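Local coordinates for aminotransferase, class III (Thermomicrobium roseum, PDB 6IO1), which probably transfers amino groups between amines and carbonyl compounds with pyridoxal 5'-phosphate, as a thermostable (S)-enantioselective omega-transaminase, at residues L400-I413 with V437-L450. Numbering follows the deposited sequence.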
loop_
_atom_site.group_PDB
_atom_site.type_symbol
_atom_site.label_atom_id
_atom_site.label_comp_id
_atom_site.label_asym_id
_atom_site.label_seq_id
_atom_site.Cartn_x
_atom_site.Cartn_y
_atom_site.Cartn_z
ATOM N N LEU B 400 27.270 -15.110 -5.555
ATOM C CA LEU B 400 26.987 -15.020 -6.986
ATOM C C LEU B 400 26.095 -13.825 -7.303
ATOM O O LEU B 400 26.305 -13.137 -8.308
ATOM C CB LEU B 400 26.341 -16.313 -7.483
ATOM C CG LEU B 400 25.992 -16.341 -8.975
ATOM C CD1 LEU B 400 27.235 -16.596 -9.816
ATOM C CD2 LEU B 400 24.925 -17.385 -9.261
ATOM N N GLY B 401 25.091 -13.570 -6.470
ATOM C CA GLY B 401 24.176 -12.475 -6.694
ATOM C C GLY B 401 24.848 -11.114 -6.736
ATOM O O GLY B 401 24.695 -10.359 -7.702
ATOM N N PRO B 402 25.605 -10.768 -5.686
ATOM C CA PRO B 402 26.322 -9.479 -5.706
ATOM C C PRO B 402 27.337 -9.360 -6.830
ATOM O O PRO B 402 27.457 -8.288 -7.440
ATOM C CB PRO B 402 26.992 -9.436 -4.327
ATOM C CG PRO B 402 26.135 -10.296 -3.469
ATOM C CD PRO B 402 25.670 -11.408 -4.360
ATOM N N LYS B 403 28.083 -10.430 -7.114
ATOM C CA LYS B 403 29.071 -10.378 -8.188
ATOM C C LYS B 403 28.398 -10.154 -9.538
ATOM O O LYS B 403 28.854 -9.333 -10.340
ATOM C CB LYS B 403 29.901 -11.660 -8.205
ATOM C CG LYS B 403 30.907 -11.787 -7.076
ATOM C CD LYS B 403 31.577 -13.151 -7.109
ATOM C CE LYS B 403 32.635 -13.282 -6.027
ATOM N NZ LYS B 403 33.125 -14.687 -5.920
ATOM N N LEU B 404 27.314 -10.888 -9.808
ATOM C CA LEU B 404 26.580 -10.690 -11.055
ATOM C C LEU B 404 25.985 -9.291 -11.125
ATOM O O LEU B 404 25.965 -8.672 -12.192
ATOM C CB LEU B 404 25.478 -11.742 -11.200
ATOM C CG LEU B 404 25.858 -13.108 -11.776
ATOM C CD1 LEU B 404 24.640 -14.016 -11.867
ATOM C CD2 LEU B 404 26.539 -12.968 -13.129
ATOM N N GLU B 405 25.495 -8.777 -9.995
ATOM C CA GLU B 405 24.941 -7.428 -9.967
ATOM C C GLU B 405 26.001 -6.406 -10.353
ATOM O O GLU B 405 25.782 -5.562 -11.233
ATOM C CB GLU B 405 24.387 -7.142 -8.570
ATOM C CG GLU B 405 23.515 -5.909 -8.444
ATOM C CD GLU B 405 22.960 -5.747 -7.041
ATOM O OE1 GLU B 405 23.668 -5.183 -6.179
ATOM O OE2 GLU B 405 21.821 -6.195 -6.794
ATOM N N ALA B 406 27.173 -6.494 -9.721
ATOM C CA ALA B 406 28.261 -5.570 -10.022
ATOM C C ALA B 406 28.732 -5.713 -11.465
ATOM O O ALA B 406 29.026 -4.714 -12.127
ATOM C CB ALA B 406 29.422 -5.793 -9.052
ATOM N N ALA B 407 28.841 -6.949 -11.960
ATOM C CA ALA B 407 29.312 -7.164 -13.326
ATOM C C ALA B 407 28.329 -6.610 -14.351
ATOM O O ALA B 407 28.729 -5.936 -15.308
ATOM C CB ALA B 407 29.560 -8.653 -13.565
ATOM N N THR B 408 27.035 -6.897 -14.177
ATOM C CA THR B 408 26.028 -6.384 -15.100
ATOM C C THR B 408 25.987 -4.864 -15.070
ATOM O O THR B 408 25.926 -4.217 -16.124
ATOM C CB THR B 408 24.648 -6.945 -14.758
ATOM O OG1 THR B 408 24.369 -6.710 -13.374
ATOM C CG2 THR B 408 24.578 -8.437 -15.043
ATOM N N ARG B 409 26.021 -4.256 -13.885
ATOM C CA ARG B 409 25.972 -2.768 -13.811
ATOM C C ARG B 409 27.205 -2.171 -14.495
ATOM O O ARG B 409 27.066 -1.190 -15.237
ATOM C CB ARG B 409 25.804 -2.320 -12.359
ATOM C CG ARG B 409 24.439 -2.680 -11.797
ATOM C CD ARG B 409 24.261 -2.423 -10.318
ATOM N NE ARG B 409 22.922 -2.817 -9.923
ATOM C CZ ARG B 409 22.390 -2.577 -8.735
ATOM N NH1 ARG B 409 23.056 -1.864 -7.846
ATOM N NH2 ARG B 409 21.195 -3.049 -8.439
ATOM N N ARG B 410 28.361 -2.810 -14.326
ATOM C CA ARG B 410 29.601 -2.301 -14.964
ATOM C C ARG B 410 29.395 -2.296 -16.483
ATOM O O ARG B 410 29.861 -1.344 -17.137
ATOM C CB ARG B 410 30.795 -3.177 -14.573
ATOM C CG ARG B 410 31.464 -2.769 -13.269
ATOM C CD ARG B 410 30.545 -2.886 -12.068
ATOM N NE ARG B 410 31.135 -2.311 -10.867
ATOM C CZ ARG B 410 32.017 -2.929 -10.091
ATOM N NH1 ARG B 410 32.495 -2.321 -9.019
ATOM N NH2 ARG B 410 32.419 -4.152 -10.390
ATOM N N ARG B 411 28.685 -3.300 -17.007
ATOM C CA ARG B 411 28.495 -3.431 -18.479
ATOM C C ARG B 411 27.296 -2.609 -18.983
ATOM O O ARG B 411 26.878 -2.842 -20.130
ATOM C CB ARG B 411 28.508 -4.905 -18.893
ATOM C CG ARG B 411 29.910 -5.403 -19.213
ATOM C CD ARG B 411 30.069 -6.900 -19.291
ATOM N NE ARG B 411 31.471 -7.281 -19.219
ATOM C CZ ARG B 411 32.363 -7.067 -20.175
ATOM N NH1 ARG B 411 32.045 -6.342 -21.232
ATOM N NH2 ARG B 411 33.571 -7.589 -20.073
ATOM N N GLY B 412 26.776 -1.700 -18.158
ATOM C CA GLY B 412 25.676 -0.823 -18.597
ATOM C C GLY B 412 24.305 -1.479 -18.631
ATOM O O GLY B 412 23.442 -0.964 -19.357
ATOM N N ILE B 413 24.101 -2.586 -17.917
ATOM C CA ILE B 413 22.728 -3.173 -17.906
ATOM C C ILE B 413 22.240 -3.352 -16.466
ATOM O O ILE B 413 23.031 -3.798 -15.614
ATOM C CB ILE B 413 22.607 -4.479 -18.718
ATOM C CG1 ILE B 413 23.168 -5.682 -17.962
ATOM C CG2 ILE B 413 23.205 -4.333 -20.107
ATOM C CD1 ILE B 413 22.536 -6.990 -18.365
ATOM N N VAL B 437 21.652 -5.476 -27.224
ATOM C CA VAL B 437 22.434 -4.842 -26.167
ATOM C C VAL B 437 22.263 -5.613 -24.866
ATOM O O VAL B 437 23.242 -5.985 -24.206
ATOM C CB VAL B 437 22.025 -3.366 -26.008
ATOM C CG1 VAL B 437 22.668 -2.769 -24.768
ATOM C CG2 VAL B 437 22.396 -2.581 -27.256
ATOM N N LEU B 438 21.010 -5.916 -24.518
ATOM C CA LEU B 438 20.722 -6.643 -23.287
ATOM C C LEU B 438 21.362 -8.025 -23.306
ATOM O O LEU B 438 21.990 -8.450 -22.324
ATOM C CB LEU B 438 19.208 -6.741 -23.092
ATOM C CG LEU B 438 18.665 -7.576 -21.931
ATOM C CD1 LEU B 438 19.206 -7.067 -20.620
ATOM C CD2 LEU B 438 17.151 -7.556 -21.918
ATOM N N ILE B 439 21.235 -8.733 -24.432
ATOM C CA ILE B 439 21.757 -10.096 -24.521
ATOM C C ILE B 439 23.266 -10.097 -24.332
ATOM O O ILE B 439 23.826 -10.890 -23.563
ATOM C CB ILE B 439 21.339 -10.759 -25.850
ATOM C CG1 ILE B 439 19.824 -10.953 -25.897
ATOM C CG2 ILE B 439 21.854 -12.148 -25.901
ATOM C CD1 ILE B 439 19.277 -11.019 -27.310
ATOM N N GLU B 440 23.939 -9.229 -25.097
ATOM C CA GLU B 440 25.426 -9.145 -25.093
ATOM C C GLU B 440 25.915 -8.758 -23.694
ATOM O O GLU B 440 26.885 -9.380 -23.217
ATOM C CB GLU B 440 25.894 -8.123 -26.131
ATOM C CG GLU B 440 25.615 -8.545 -27.561
ATOM C CD GLU B 440 26.360 -9.790 -28.014
ATOM O OE1 GLU B 440 27.191 -10.296 -27.235
ATOM O OE2 GLU B 440 26.107 -10.249 -29.145
ATOM N N GLY B 441 25.245 -7.796 -23.058
ATOM C CA GLY B 441 25.616 -7.389 -21.709
ATOM C C GLY B 441 25.503 -8.545 -20.730
ATOM O O GLY B 441 26.411 -8.773 -19.925
ATOM N N VAL B 442 24.395 -9.296 -20.791
ATOM C CA VAL B 442 24.211 -10.415 -19.867
ATOM C C VAL B 442 25.282 -11.477 -20.087
ATOM O O VAL B 442 25.873 -11.991 -19.127
ATOM C CB VAL B 442 22.793 -10.997 -20.019
ATOM C CG1 VAL B 442 22.695 -12.360 -19.333
ATOM C CG2 VAL B 442 21.762 -10.036 -19.450
ATOM N N ALA B 443 25.552 -11.819 -21.350
ATOM C CA ALA B 443 26.559 -12.836 -21.648
ATOM C C ALA B 443 27.935 -12.406 -21.153
ATOM O O ALA B 443 28.667 -13.195 -20.538
ATOM C CB ALA B 443 26.591 -13.114 -23.149
ATOM N N ALA B 444 28.274 -11.138 -21.405
ATOM C CA ALA B 444 29.575 -10.572 -20.977
ATOM C C ALA B 444 29.668 -10.583 -19.446
ATOM O O ALA B 444 30.736 -10.962 -18.924
ATOM C CB ALA B 444 29.717 -9.173 -21.524
ATOM N N ALA B 445 28.579 -10.220 -18.759
ATOM C CA ALA B 445 28.563 -10.186 -17.277
ATOM C C ALA B 445 28.795 -11.598 -16.728
ATOM O O ALA B 445 29.596 -11.745 -15.786
ATOM C CB ALA B 445 27.249 -9.620 -16.799
ATOM N N LEU B 446 28.142 -12.596 -17.332
ATOM C CA LEU B 446 28.296 -13.988 -16.924
ATOM C C LEU B 446 29.726 -14.462 -17.145
ATOM O O LEU B 446 30.298 -15.161 -16.299
ATOM C CB LEU B 446 27.315 -14.875 -17.690
ATOM C CG LEU B 446 25.852 -14.872 -17.237
ATOM C CD1 LEU B 446 24.956 -15.439 -18.328
ATOM C CD2 LEU B 446 25.684 -15.653 -15.942
ATOM N N SER B 447 30.321 -14.086 -18.282
ATOM C CA SER B 447 31.716 -14.433 -18.540
ATOM C C SER B 447 32.649 -13.775 -17.530
ATOM O O SER B 447 33.625 -14.387 -17.085
ATOM C CB SER B 447 32.098 -14.035 -19.964
ATOM O OG SER B 447 31.419 -14.835 -20.916
ATOM N N ASP B 448 32.380 -12.519 -17.172
ATOM C CA ASP B 448 33.218 -11.833 -16.195
ATOM C C ASP B 448 33.224 -12.574 -14.867
ATOM O O ASP B 448 34.281 -12.780 -14.259
ATOM C CB ASP B 448 32.741 -10.394 -15.998
ATOM C CG ASP B 448 32.825 -9.573 -17.263
ATOM O OD1 ASP B 448 33.592 -9.954 -18.172
ATOM O OD2 ASP B 448 32.123 -8.544 -17.350
ATOM N N VAL B 449 32.048 -12.996 -14.406
ATOM C CA VAL B 449 31.984 -13.594 -13.076
ATOM C C VAL B 449 32.477 -15.038 -13.094
ATOM O O VAL B 449 33.216 -15.460 -12.197
ATOM C CB VAL B 449 30.561 -13.490 -12.504
ATOM C CG1 VAL B 449 30.473 -14.265 -11.204
ATOM C CG2 VAL B 449 30.194 -12.034 -12.278
ATOM N N LEU B 450 32.098 -15.819 -14.108
ATOM C CA LEU B 450 32.359 -17.251 -14.089
ATOM C C LEU B 450 33.285 -17.740 -15.195
ATOM O O LEU B 450 33.602 -18.934 -15.214
ATOM C CB LEU B 450 31.035 -18.029 -14.172
ATOM C CG LEU B 450 29.939 -17.570 -13.205
ATOM C CD1 LEU B 450 28.556 -17.919 -13.734
ATOM C CD2 LEU B 450 30.152 -18.170 -11.826
#
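Val449 enters helix 400-410 as a knob, its side chain set in the hole formed by Leu400, Lys403, Leu404 and Ala407. This pair of helices, whose N-to-C directions lie 132° apart, packs against strands 413-418 and 421-424 in the C-terminal part of a class-III aminotransferase. Val449 splits its branches: CG1 anti to the backbone N (chi1 173°) meets Lys403 CB, while CG2 lies 3.7 Å from Ala407 CB. Small residues in the middle let the helix axes come within 8.5 Å. There Ala407 faces Ala445, and Thr408 CG2 presses on Ala445 CB at a tight 3.4 Å. Leu404 CD2 meets Leu446 CD2, and both leucines also touch Ile422 of the strand beneath.

A Schellman motif with Gly412 as C-prime residue ends the helix and leads into Ile413, whose CD1 presses on Val442 CG2 at 3.3 Å and also meets Leu438 CD1. Gly441, with no side chain, leaves room for Ile413 CG2.

The polar contact lies at the exposed edge. Arg411 sets one guanidinium face against Ala444 CB, which lies toward its rim, and forms a salt bridge with Asp448, their planes 30° apart. Arg411 NE points at Asp448 OD2, at a doubtfully short 2.3 Å, whereas Arg411 NH2 meets the syn lone pair of Asp448 OD1 at 3.0 Å, that oxygen tilted out of the guanidinium plane.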